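Phenylacetaldehyde dehydrogenase (PDB 4O5H) probably oxidises phenylacetaldehyde to phenylacetate with NAD+ as the electron acceptor, as a member of the aldehyde dehydrogenase family. Local coordinates at residues L48-P53 with V58-P63. Residues are numbered along the deposited sequence; the frame is centred on the assembly and turned at random.
Sequences LDVVNP and VIARVP. With NA (sodium ion), chain I.
Val50 faces both Ile59 and Ala60, and this two-against-one pairing is a classic beta bulge in the antiparallel hairpin of strands 47-52 and 57-63. Along the backbone, Leu48 and Val62 form a hydrogen-bonded pair: Leu48 N donates a hydrogen bond to Val62 O at 2.7 Å, almost straight down the carbonyl, and Val62 N donates one to Leu48 O. At the bulge the two backbone bonds of Val50 go to two successive residues. Val50 N reaches Ala60 O at 2.8 Å, yet lies 36° out of that carbonyl's plane, while Val50 O is taken by Ile59 N and also receives a CA-H...O contact from Val58 CA.

Beyond the bulge, the polar atoms of Val51 turn to the metal site instead of the partner strand. Val51 N donates to a water that itself binds sodium, and Val51 O binds the same ion directly, at a long 3.0 Å. Asp119 O and Asp212 O join it in the coordination shell, so the ion ties the hairpin to the neighbouring parts of the chain.

Val50, Ala60 and Val62 share one face of the hairpin, where Val50 CG2 meets Val62 CG1 at 4.0 Å; Leu215 of helix 215-227 packs against Val50 and Val62. On the other face the Asp49 and Arg61 side chains run together in one direction, their carboxylate and guanidinium planes turned 64° from each other. Arg61 CG sits beside its backbone N (chi1 -55°), which runs the chain alongside the carboxylate. The direct salt bridge, Asp49 OD1 to Arg61 NE, is long at 3.8 Å, and a water bridges the same two atoms: it donates to Asp49 OD1 at 2.7 Å and, in the guanidinium plane, accepts from Arg61 NE at 2.8 Å.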
ATOM      1  N   LEU A  48      32.119 -10.112  -4.450  1.00 19.96           N
ATOM      2  CA  LEU A  48      31.639 -11.409  -3.982  1.00 21.06           C
ATOM      3  C   LEU A  48      31.586 -12.439  -5.081  1.00 19.01           C
ATOM      4  O   LEU A  48      31.444 -12.124  -6.245  1.00 17.67           O
ATOM      5  CB  LEU A  48      30.326 -11.269  -3.244  1.00 23.59           C
ATOM      6  CG  LEU A  48      29.185 -10.730  -4.041  1.00 24.75           C
ATOM      7  CD1 LEU A  48      28.483 -11.868  -4.740  1.00 27.22           C
ATOM      8  CD2 LEU A  48      28.230 -10.061  -3.096  1.00 26.63           C
ATOM      9  N   ASP A  49      31.778 -13.688  -4.683  1.00 18.13           N
ATOM     10  CA  ASP A  49      31.783 -14.815  -5.596  1.00 17.68           C
ATOM     11  C   ASP A  49      30.412 -15.181  -6.103  1.00 16.14           C
ATOM     12  O   ASP A  49      29.463 -15.178  -5.368  1.00 16.32           O
ATOM     13  CB  ASP A  49      32.344 -16.052  -4.910  1.00 18.36           C
ATOM     14  CG  ASP A  49      33.816 -15.945  -4.621  1.00 19.65           C
ATOM     15  OD1 ASP A  49      34.543 -15.109  -5.216  1.00 19.77           O
ATOM     16  OD2 ASP A  49      34.251 -16.742  -3.787  1.00 21.08           O
ATOM     17  N   VAL A  50      30.363 -15.543  -7.373  1.00 15.30           N
ATOM     18  CA  VAL A  50      29.202 -16.151  -7.961  1.00 14.44           C
ATOM     19  C   VAL A  50      29.497 -17.628  -8.175  1.00 14.28           C
ATOM     20  O   VAL A  50      30.483 -17.984  -8.811  1.00 14.14           O
ATOM     21  CB  VAL A  50      28.857 -15.503  -9.295  1.00 14.32           C
ATOM     22  CG1 VAL A  50      27.550 -16.043  -9.813  1.00 14.32           C
ATOM     23  CG2 VAL A  50      28.756 -14.004  -9.104  1.00 14.44           C
ATOM     24  N   VAL A  51      28.623 -18.460  -7.635  1.00 13.52           N
ATOM     25  CA  VAL A  51      28.795 -19.895  -7.563  1.00 13.85           C
ATOM     26  C   VAL A  51      27.764 -20.621  -8.437  1.00 13.44           C
ATOM     27  O   VAL A  51      26.595 -20.240  -8.491  1.00 13.13           O
ATOM     28  CB  VAL A  51      28.642 -20.351  -6.117  1.00 14.43           C
ATOM     29  CG1 VAL A  51      28.577 -21.881  -6.005  1.00 15.01           C
ATOM     30  CG2 VAL A  51      29.797 -19.831  -5.258  1.00 15.04           C
ATOM     31  N   ASN A  52      28.234 -21.599  -9.195  1.00 13.53           N
ATOM     32  CA  ASN A  52      27.351 -22.482  -9.971  1.00 13.40           C
ATOM     33  C   ASN A  52      26.860 -23.557  -9.032  1.00 13.61           C
ATOM     34  O   ASN A  52      27.637 -24.411  -8.587  1.00 14.32           O
ATOM     35  CB  ASN A  52      28.108 -23.140 -11.104  1.00 13.76           C
ATOM     36  CG  ASN A  52      27.258 -24.082 -11.907  1.00 14.08           C
ATOM     37  OD1 ASN A  52      26.141 -24.485 -11.512  1.00 14.20           O
ATOM     38  ND2 ASN A  52      27.768 -24.451 -13.059  1.00 14.46           N
ATOM     39  N   PRO A  53      25.570 -23.536  -8.714  1.00 13.34           N
ATOM     40  CA  PRO A  53      25.070 -24.505  -7.715  1.00 13.98           C
ATOM     41  C   PRO A  53      25.063 -25.970  -8.138  1.00 14.56           C
ATOM     42  O   PRO A  53      24.853 -26.838  -7.305  1.00 15.26           O
ATOM     43  CB  PRO A  53      23.642 -24.018  -7.453  1.00 13.91           C
ATOM     44  CG  PRO A  53      23.241 -23.359  -8.728  1.00 13.31           C
ATOM     45  CD  PRO A  53      24.492 -22.699  -9.255  1.00 12.85           C
ATOM     46  N   VAL A  58      33.222 -21.470  -8.415  1.00 18.00           N
ATOM     47  CA  VAL A  58      33.073 -20.057  -8.683  1.00 18.14           C
ATOM     48  C   VAL A  58      33.127 -19.806 -10.185  1.00 18.10           C
ATOM     49  O   VAL A  58      34.051 -20.237 -10.834  1.00 19.79           O
ATOM     50  CB  VAL A  58      34.199 -19.273  -8.014  1.00 19.19           C
ATOM     51  CG1 VAL A  58      34.161 -17.830  -8.448  1.00 18.59           C
ATOM     52  CG2 VAL A  58      34.072 -19.380  -6.496  1.00 19.79           C
ATOM     53  N   ILE A  59      32.138 -19.148 -10.748  1.00 17.39           N
ATOM     54  CA  ILE A  59      32.105 -18.869 -12.176  1.00 18.01           C
ATOM     55  C   ILE A  59      32.343 -17.391 -12.516  1.00 17.87           C
ATOM     56  O   ILE A  59      32.508 -17.054 -13.679  1.00 18.45           O
ATOM     57  CB  ILE A  59      30.761 -19.350 -12.827  1.00 18.20           C
ATOM     58  CG1 ILE A  59      29.535 -18.763 -12.114  1.00 17.85           C
ATOM     59  CG2 ILE A  59      30.695 -20.864 -12.783  1.00 18.76           C
ATOM     60  CD1 ILE A  59      28.205 -18.930 -12.827  1.00 17.86           C
ATOM     61  N   ALA A  60      32.233 -16.515 -11.528  1.00 17.09           N
ATOM     62  CA  ALA A  60      32.338 -15.087 -11.733  1.00 17.08           C
ATOM     63  C   ALA A  60      32.496 -14.428 -10.380  1.00 16.97           C
ATOM     64  O   ALA A  60      32.287 -15.056  -9.352  1.00 16.62           O
ATOM     65  CB  ALA A  60      31.085 -14.514 -12.433  1.00 16.54           C
ATOM     66  N   ARG A  61      32.810 -13.139 -10.418  1.00 17.84           N
ATOM     67  CA  ARG A  61      32.798 -12.277  -9.254  1.00 18.53           C
ATOM     68  C   ARG A  61      32.119 -10.960  -9.603  1.00 17.18           C
ATOM     69  O   ARG A  61      32.281 -10.443 -10.695  1.00 16.78           O
ATOM     70  CB  ARG A  61      34.215 -12.009  -8.809  1.00 22.23           C
ATOM     71  CG  ARG A  61      35.013 -13.280  -8.539  1.00 25.01           C
ATOM     72  CD  ARG A  61      36.453 -12.962  -8.244  1.00 29.21           C
ATOM     73  NE  ARG A  61      36.612 -12.446  -6.894  1.00 33.60           N
ATOM     74  CZ  ARG A  61      37.743 -11.906  -6.416  1.00 40.28           C
ATOM     75  NH1 ARG A  61      38.842 -11.805  -7.185  1.00 41.16           N
ATOM     76  NH2 ARG A  61      37.781 -11.461  -5.151  1.00 40.53           N
ATOM     77  N   VAL A  62      31.361 -10.414  -8.673  1.00 16.17           N
ATOM     78  CA  VAL A  62      30.685  -9.121  -8.892  1.00 15.26           C
ATOM     79  C   VAL A  62      31.006  -8.175  -7.732  1.00 15.51           C
ATOM     80  O   VAL A  62      31.429  -8.634  -6.656  1.00 16.01           O
ATOM     81  CB  VAL A  62      29.164  -9.273  -9.054  1.00 13.86           C
ATOM     82  CG1 VAL A  62      28.852 -10.206 -10.217  1.00 13.67           C
ATOM     83  CG2 VAL A  62      28.507  -9.736  -7.764  1.00 13.89           C
ATOM     84  N   PRO A  63      30.792  -6.854  -7.924  1.00 14.81           N
ATOM     85  CA  PRO A  63      31.019  -5.964  -6.821  1.00 15.40           C
ATOM     86  C   PRO A  63      30.154  -6.249  -5.606  1.00 15.78           C
ATOM     87  O   PRO A  63      28.980  -6.602  -5.741  1.00 14.14           O
ATOM     88  CB  PRO A  63      30.710  -4.588  -7.393  1.00 15.36           C
ATOM     89  CG  PRO A  63      31.013  -4.750  -8.857  1.00 15.44           C
ATOM     90  CD  PRO A  63      30.453  -6.121  -9.141  1.00 14.59           C
TER
HETATM   91 NA    NA I 605      24.617 -18.033  -8.131  1.00 15.28          NA
HETATM   92  O   HOH W   1      34.971 -12.523  -4.627  1.00 28.78           O
HETATM   93  O   HOH W   2      26.275 -17.332  -6.525  1.00 11.05           O
HETATM   94  O   HOH W   3      24.243 -19.830  -6.636  1.00 19.36           O